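Single-stranded DNA-binding protein (Thermus aquaticus, PDB 2IHE) probably binds single-stranded DNA during replication, recombination and repair, and recruits partner proteins to their sites of action on it. Local coordinates at residues A[3-8]-A[130-135]; A[28-33]-A[56-61]. One frame throughout, in Å; residues are numbered along the deposited sequence.

How the interactions relate
From the N terminus, the loop residues 3-4 and the start of strand 5-14 form one side of interaction 1. The chain then runs into strand 29-38, the neighbour of 5-14 in the sheet, and turns back along strand 50-59. Interaction 2 closes this short excursion, pairing 28-33 with 56-61 some 23 residues apart. The rest of the first OB domain follows, and then strand 128-145 of the second, which returns to pair with 3-8 as interaction 1 and closes a loop that holds interaction 2 within it. Interaction 2 thus works inside one domain, whereas interaction 1 joins two. Their centres lie 21 Å apart, and the two do not touch.

Interaction 1 (A[3-8]-A[130-135]); sequences RGLNQV and QVILMG
Leu5 and Ile132 meet on one face of an antiparallel pair of strands, their side chains slanting across each other with Leu5 CD2 3.8 Å from Ile132 CG1. With CG1 set opposite its backbone N (chi1 177°), Ile132 sends that branch to Leu5, with CG2 on the Gln7 side, near its CB. Met134 continues this face: its CB packs on Leu5 CB, and its chain runs at about a right angle to Arg3, CG lying off-centre over one face of the poorly ordered guanidinium. Arg3 NH1 makes a weak bond to Gly135 O. On the reverse face Asn6 and Leu133 lie side by side, CD2 of Leu133 3.6 Å from Asn6 OD1, which also accepts a hydrogen bond from Leu82 N. Val8 and Val131 likewise lie side by side, CG2 to CG2. Between the faces, Gln7 and Ile132 exchange a pair of backbone bonds, Gln7 N to Ile132 O at 3.1 Å and Ile132 N to Gln7 O at 3.0 Å. Leu5, Ile132 and Met134 also touch the second subunit. The antiparallel pairing of the first strands of two OB folds makes one continuous sheet, characteristic of the dimeric Thermus-type SSBs, whose chains each carry two OB domains.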
loop_
_atom_site.group_PDB
_atom_site.type_symbol
_atom_site.label_atom_id
_atom_site.label_comp_id
_atom_site.label_asym_id
_atom_site.label_seq_id
_atom_site.Cartn_x
_atom_site.Cartn_y
_atom_site.Cartn_z
ATOM N N ARG A 3 8.646 7.681 -10.134
ATOM C CA ARG A 3 9.881 7.071 -10.638
ATOM C C ARG A 3 10.382 6.215 -9.469
ATOM O O ARG A 3 10.426 4.983 -9.550
ATOM C CB ARG A 3 10.923 8.146 -10.972
ATOM C CG ARG A 3 11.955 7.761 -12.044
ATOM C CD ARG A 3 12.461 6.319 -11.923
ATOM N NE ARG A 3 11.623 5.376 -12.666
ATOM C CZ ARG A 3 11.858 4.068 -12.754
ATOM N NH1 ARG A 3 12.910 3.544 -12.136
ATOM N NH2 ARG A 3 11.056 3.287 -13.473
ATOM N N GLY A 4 10.754 6.889 -8.382
ATOM C CA GLY A 4 11.201 6.203 -7.188
ATOM C C GLY A 4 10.038 6.118 -6.211
ATOM O O GLY A 4 9.453 7.133 -5.829
ATOM N N LEU A 5 9.686 4.903 -5.816
ATOM C CA LEU A 5 8.601 4.692 -4.875
ATOM C C LEU A 5 9.155 3.808 -3.777
ATOM O O LEU A 5 9.852 2.834 -4.047
ATOM C CB LEU A 5 7.421 4.015 -5.575
ATOM C CG LEU A 5 6.172 3.664 -4.763
ATOM C CD1 LEU A 5 5.582 4.909 -4.126
ATOM C CD2 LEU A 5 5.157 3.010 -5.681
ATOM N N ASN A 6 8.854 4.166 -2.535
ATOM C CA ASN A 6 9.335 3.422 -1.370
ATOM C C ASN A 6 8.287 3.475 -0.259
ATOM O O ASN A 6 8.244 4.431 0.508
ATOM C CB ASN A 6 10.650 4.033 -0.861
ATOM C CG ASN A 6 11.401 3.110 0.083
ATOM O OD1 ASN A 6 10.795 2.353 0.840
ATOM N ND2 ASN A 6 12.728 3.181 0.050
ATOM N N GLN A 7 7.455 2.441 -0.178
ATOM C CA GLN A 7 6.393 2.368 0.820
ATOM C C GLN A 7 6.326 1.044 1.605
ATOM O O GLN A 7 6.316 -0.036 1.020
ATOM C CB GLN A 7 5.049 2.615 0.134
ATOM C CG GLN A 7 4.820 4.053 -0.270
ATOM C CD GLN A 7 3.950 4.790 0.721
ATOM O OE1 GLN A 7 3.989 6.019 0.805
ATOM N NE2 GLN A 7 3.146 4.045 1.473
ATOM N N VAL A 8 6.265 1.132 2.931
ATOM C CA VAL A 8 6.178 -0.057 3.778
ATOM C C VAL A 8 5.007 0.088 4.743
ATOM O O VAL A 8 4.818 1.144 5.342
ATOM C CB VAL A 8 7.481 -0.273 4.609
ATOM C CG1 VAL A 8 7.318 -1.464 5.532
ATOM C CG2 VAL A 8 8.670 -0.501 3.688
ATOM N N GLN A 130 3.590 -5.571 4.092
ATOM C CA GLN A 130 3.524 -5.270 2.669
ATOM C C GLN A 130 4.534 -4.208 2.278
ATOM O O GLN A 130 4.707 -3.213 2.975
ATOM C CB GLN A 130 2.120 -4.796 2.320
ATOM C CG GLN A 130 1.909 -4.507 0.851
ATOM C CD GLN A 130 0.909 -3.380 0.635
ATOM O OE1 GLN A 130 -0.098 -3.290 1.349
ATOM N NE2 GLN A 130 1.177 -2.515 -0.355
ATOM N N VAL A 131 5.203 -4.430 1.157
ATOM C CA VAL A 131 6.190 -3.487 0.652
ATOM C C VAL A 131 5.940 -3.240 -0.838
ATOM O O VAL A 131 5.572 -4.158 -1.566
ATOM C CB VAL A 131 7.631 -4.038 0.853
ATOM C CG1 VAL A 131 8.661 -3.079 0.281
ATOM C CG2 VAL A 131 7.895 -4.249 2.328
ATOM N N ILE A 132 6.096 -1.989 -1.275
ATOM C CA ILE A 132 5.947 -1.622 -2.690
ATOM C C ILE A 132 7.108 -0.692 -3.087
ATOM O O ILE A 132 7.277 0.391 -2.530
ATOM C CB ILE A 132 4.565 -0.960 -2.987
ATOM C CG1 ILE A 132 4.514 -0.550 -4.457
ATOM C CG2 ILE A 132 4.311 0.214 -2.068
ATOM C CD1 ILE A 132 3.133 -0.202 -4.961
ATOM N N LEU A 133 7.929 -1.146 -4.029
ATOM C CA LEU A 133 9.094 -0.388 -4.483
ATOM C C LEU A 133 9.166 -0.284 -5.993
ATOM O O LEU A 133 8.595 -1.094 -6.713
ATOM C CB LEU A 133 10.388 -1.070 -4.043
ATOM C CG LEU A 133 10.768 -1.304 -2.584
ATOM C CD1 LEU A 133 11.990 -2.204 -2.582
ATOM C CD2 LEU A 133 11.053 -0.000 -1.854
ATOM N N MET A 134 9.901 0.717 -6.461
ATOM C CA MET A 134 10.130 0.925 -7.887
ATOM C C MET A 134 11.491 1.592 -8.025
ATOM O O MET A 134 11.764 2.630 -7.432
ATOM C CB MET A 134 9.024 1.778 -8.522
ATOM C CG MET A 134 9.193 1.967 -10.025
ATOM S SD MET A 134 7.634 2.283 -10.882
ATOM C CE MET A 134 6.930 3.578 -9.854
ATOM N N GLY A 135 12.362 0.948 -8.781
ATOM C CA GLY A 135 13.689 1.472 -8.973
ATOM C C GLY A 135 14.277 0.861 -10.215
ATOM O O GLY A 135 13.545 0.453 -11.121
#

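Interaction 2 (A[28-33]-A[56-61]); sequences AILDLN and VRLLGR
Arg57 reaches across to Asp31 and forms a salt bridge, NE to OD1 at 3.1 Å, on the face of the hairpin that also carries Ile29 and Leu59. The bond is bent, 137° at the hydrogen, and uses the syn lone pair of OD1. Carboxylate and guanidinium planes are turned 46° apart, and OD1 is tilted out of the guanidinium plane. Ile29 CG2 lies over one face of the same guanidinium, displaced toward its rim, and probably limits its swing on that side. The Arg57 chain is extended until it bends at chi3 (-64°), which brings NE round to the carboxylate. Beside it, Leu59 CD2 presses tightly on Ile29 CG1 at 3.5 Å, the two side chains pointing the same way. On the other face Val56 CG2 packs on Leu32 CB at 3.7 Å, while Leu30 and Leu58 turn toward the interior.

These are strands 29-38 and 50-59 of the first OB domain, a beta hairpin of its barrel. Leu30 and Leu58 form one hydrogen-bonded pair, with Leu30 N to Leu58 O at 2.7 Å; Leu32 and Val56 form another. Gly60 N also bonds to Ala28 O at 2.8 Å, and Gly60 is the N-cap residue of helix 61-66. Farther out, Asp31 is shared between two arginines: its other oxygen, OD2, forms a salt bridge with Arg55 NE, which probably holds the carboxylate in place. Leu58 packs on Ala101 and Ile104 of strand 95-107, whereas Ala28 and Leu30 rest on Ala63 of the helix.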
loop_
_atom_site.group_PDB
_atom_site.type_symbol
_atom_site.label_atom_id
_atom_site.label_comp_id
_atom_site.label_asym_id
_atom_site.label_seq_id
_atom_site.Cartn_x
_atom_site.Cartn_y
_atom_site.Cartn_z
ATOM N N ALA A 28 15.045 13.084 19.122
ATOM C CA ALA A 28 14.427 11.921 19.751
ATOM C C ALA A 28 14.510 10.730 18.806
ATOM O O ALA A 28 14.247 10.845 17.607
ATOM C CB ALA A 28 12.955 12.223 20.104
ATOM N N ILE A 29 14.892 9.588 19.362
ATOM C CA ILE A 29 15.018 8.364 18.592
ATOM C C ILE A 29 14.337 7.229 19.345
ATOM O O ILE A 29 14.683 6.948 20.489
ATOM C CB ILE A 29 16.489 8.006 18.380
ATOM C CG1 ILE A 29 17.210 9.175 17.706
ATOM C CG2 ILE A 29 16.598 6.760 17.537
ATOM C CD1 ILE A 29 18.702 8.977 17.542
ATOM N N LEU A 30 13.366 6.585 18.705
ATOM C CA LEU A 30 12.637 5.488 19.334
ATOM C C LEU A 30 12.631 4.248 18.439
ATOM O O LEU A 30 12.131 4.291 17.318
ATOM C CB LEU A 30 11.197 5.925 19.626
ATOM C CG LEU A 30 10.328 4.999 20.479
ATOM C CD1 LEU A 30 10.818 4.999 21.921
ATOM C CD2 LEU A 30 8.892 5.475 20.410
ATOM N N ASP A 31 13.197 3.152 18.942
ATOM C CA ASP A 31 13.264 1.880 18.215
ATOM C C ASP A 31 12.207 0.925 18.755
ATOM O O ASP A 31 12.122 0.708 19.962
ATOM C CB ASP A 31 14.651 1.234 18.377
ATOM C CG ASP A 31 15.669 1.761 17.380
ATOM O OD1 ASP A 31 15.547 2.927 16.960
ATOM O OD2 ASP A 31 16.599 1.008 17.029
ATOM N N LEU A 32 11.401 0.366 17.858
ATOM C CA LEU A 32 10.358 -0.576 18.243
ATOM C C LEU A 32 10.646 -1.911 17.582
ATOM O O LEU A 32 10.895 -1.968 16.388
ATOM C CB LEU A 32 8.987 -0.082 17.788
ATOM C CG LEU A 32 8.597 1.331 18.204
ATOM C CD1 LEU A 32 7.128 1.569 17.905
ATOM C CD2 LEU A 32 8.857 1.498 19.676
ATOM N N ASN A 33 10.622 -2.985 18.359
ATOM C CA ASN A 33 10.874 -4.314 17.820
ATOM C C ASN A 33 9.522 -4.977 17.609
ATOM O O ASN A 33 8.808 -5.259 18.568
ATOM C CB ASN A 33 11.727 -5.119 18.801
ATOM C CG ASN A 33 13.025 -4.408 19.161
ATOM O OD1 ASN A 33 13.932 -4.293 18.337
ATOM N ND2 ASN A 33 13.110 -3.916 20.396
ATOM N N VAL A 56 11.826 -1.151 13.922
ATOM C CA VAL A 56 11.447 0.040 13.173
ATOM C C VAL A 56 11.894 1.257 13.960
ATOM O O VAL A 56 11.740 1.311 15.181
ATOM C CB VAL A 56 9.910 0.124 12.936
ATOM C CG1 VAL A 56 9.373 -1.235 12.544
ATOM C CG2 VAL A 56 9.204 0.661 14.162
ATOM N N ARG A 57 12.446 2.236 13.257
ATOM C CA ARG A 57 12.919 3.441 13.912
ATOM C C ARG A 57 12.038 4.666 13.691
ATOM O O ARG A 57 11.676 5.002 12.565
ATOM C CB ARG A 57 14.338 3.752 13.458
ATOM C CG ARG A 57 14.841 5.077 13.990
ATOM C CD ARG A 57 16.342 5.219 13.826
ATOM N NE ARG A 57 17.070 4.235 14.612
ATOM C CZ ARG A 57 18.372 4.304 14.862
ATOM N NH1 ARG A 57 19.091 5.312 14.383
ATOM N NH2 ARG A 57 18.952 3.369 15.600
ATOM N N LEU A 58 11.698 5.328 14.790
ATOM C CA LEU A 58 10.882 6.531 14.759
ATOM C C LEU A 58 11.774 7.657 15.295
ATOM O O LEU A 58 12.456 7.484 16.302
ATOM C CB LEU A 58 9.646 6.327 15.640
ATOM C CG LEU A 58 8.482 7.318 15.573
ATOM C CD1 LEU A 58 8.001 7.504 14.133
ATOM C CD2 LEU A 58 7.372 6.794 16.466
ATOM N N LEU A 59 11.796 8.792 14.604
ATOM C CA LEU A 59 12.629 9.913 15.023
ATOM C C LEU A 59 11.795 11.154 15.215
ATOM O O LEU A 59 10.721 11.279 14.638
ATOM C CB LEU A 59 13.679 10.242 13.965
ATOM C CG LEU A 59 14.701 9.210 13.508
ATOM C CD1 LEU A 59 15.602 9.823 12.446
ATOM C CD2 LEU A 59 15.506 8.741 14.696
ATOM N N GLY A 60 12.299 12.080 16.019
ATOM C CA GLY A 60 11.596 13.333 16.231
ATOM C C GLY A 60 10.336 13.337 17.080
ATOM O O GLY A 60 10.104 12.441 17.897
ATOM N N ARG A 61 9.522 14.369 16.870
ATOM C CA ARG A 61 8.284 14.558 17.611
ATOM C C ARG A 61 7.414 13.314 17.705
ATOM O O ARG A 61 6.704 13.131 18.697
ATOM C CB ARG A 61 7.473 15.714 17.015
ATOM C CG ARG A 61 6.318 16.162 17.900
ATOM C CD ARG A 61 6.831 16.564 19.277
ATOM N NE ARG A 61 5.798 16.516 20.309
ATOM C CZ ARG A 61 6.037 16.693 21.606
ATOM N NH1 ARG A 61 7.272 16.932 22.023
ATOM N NH2 ARG A 61 5.048 16.625 22.488
#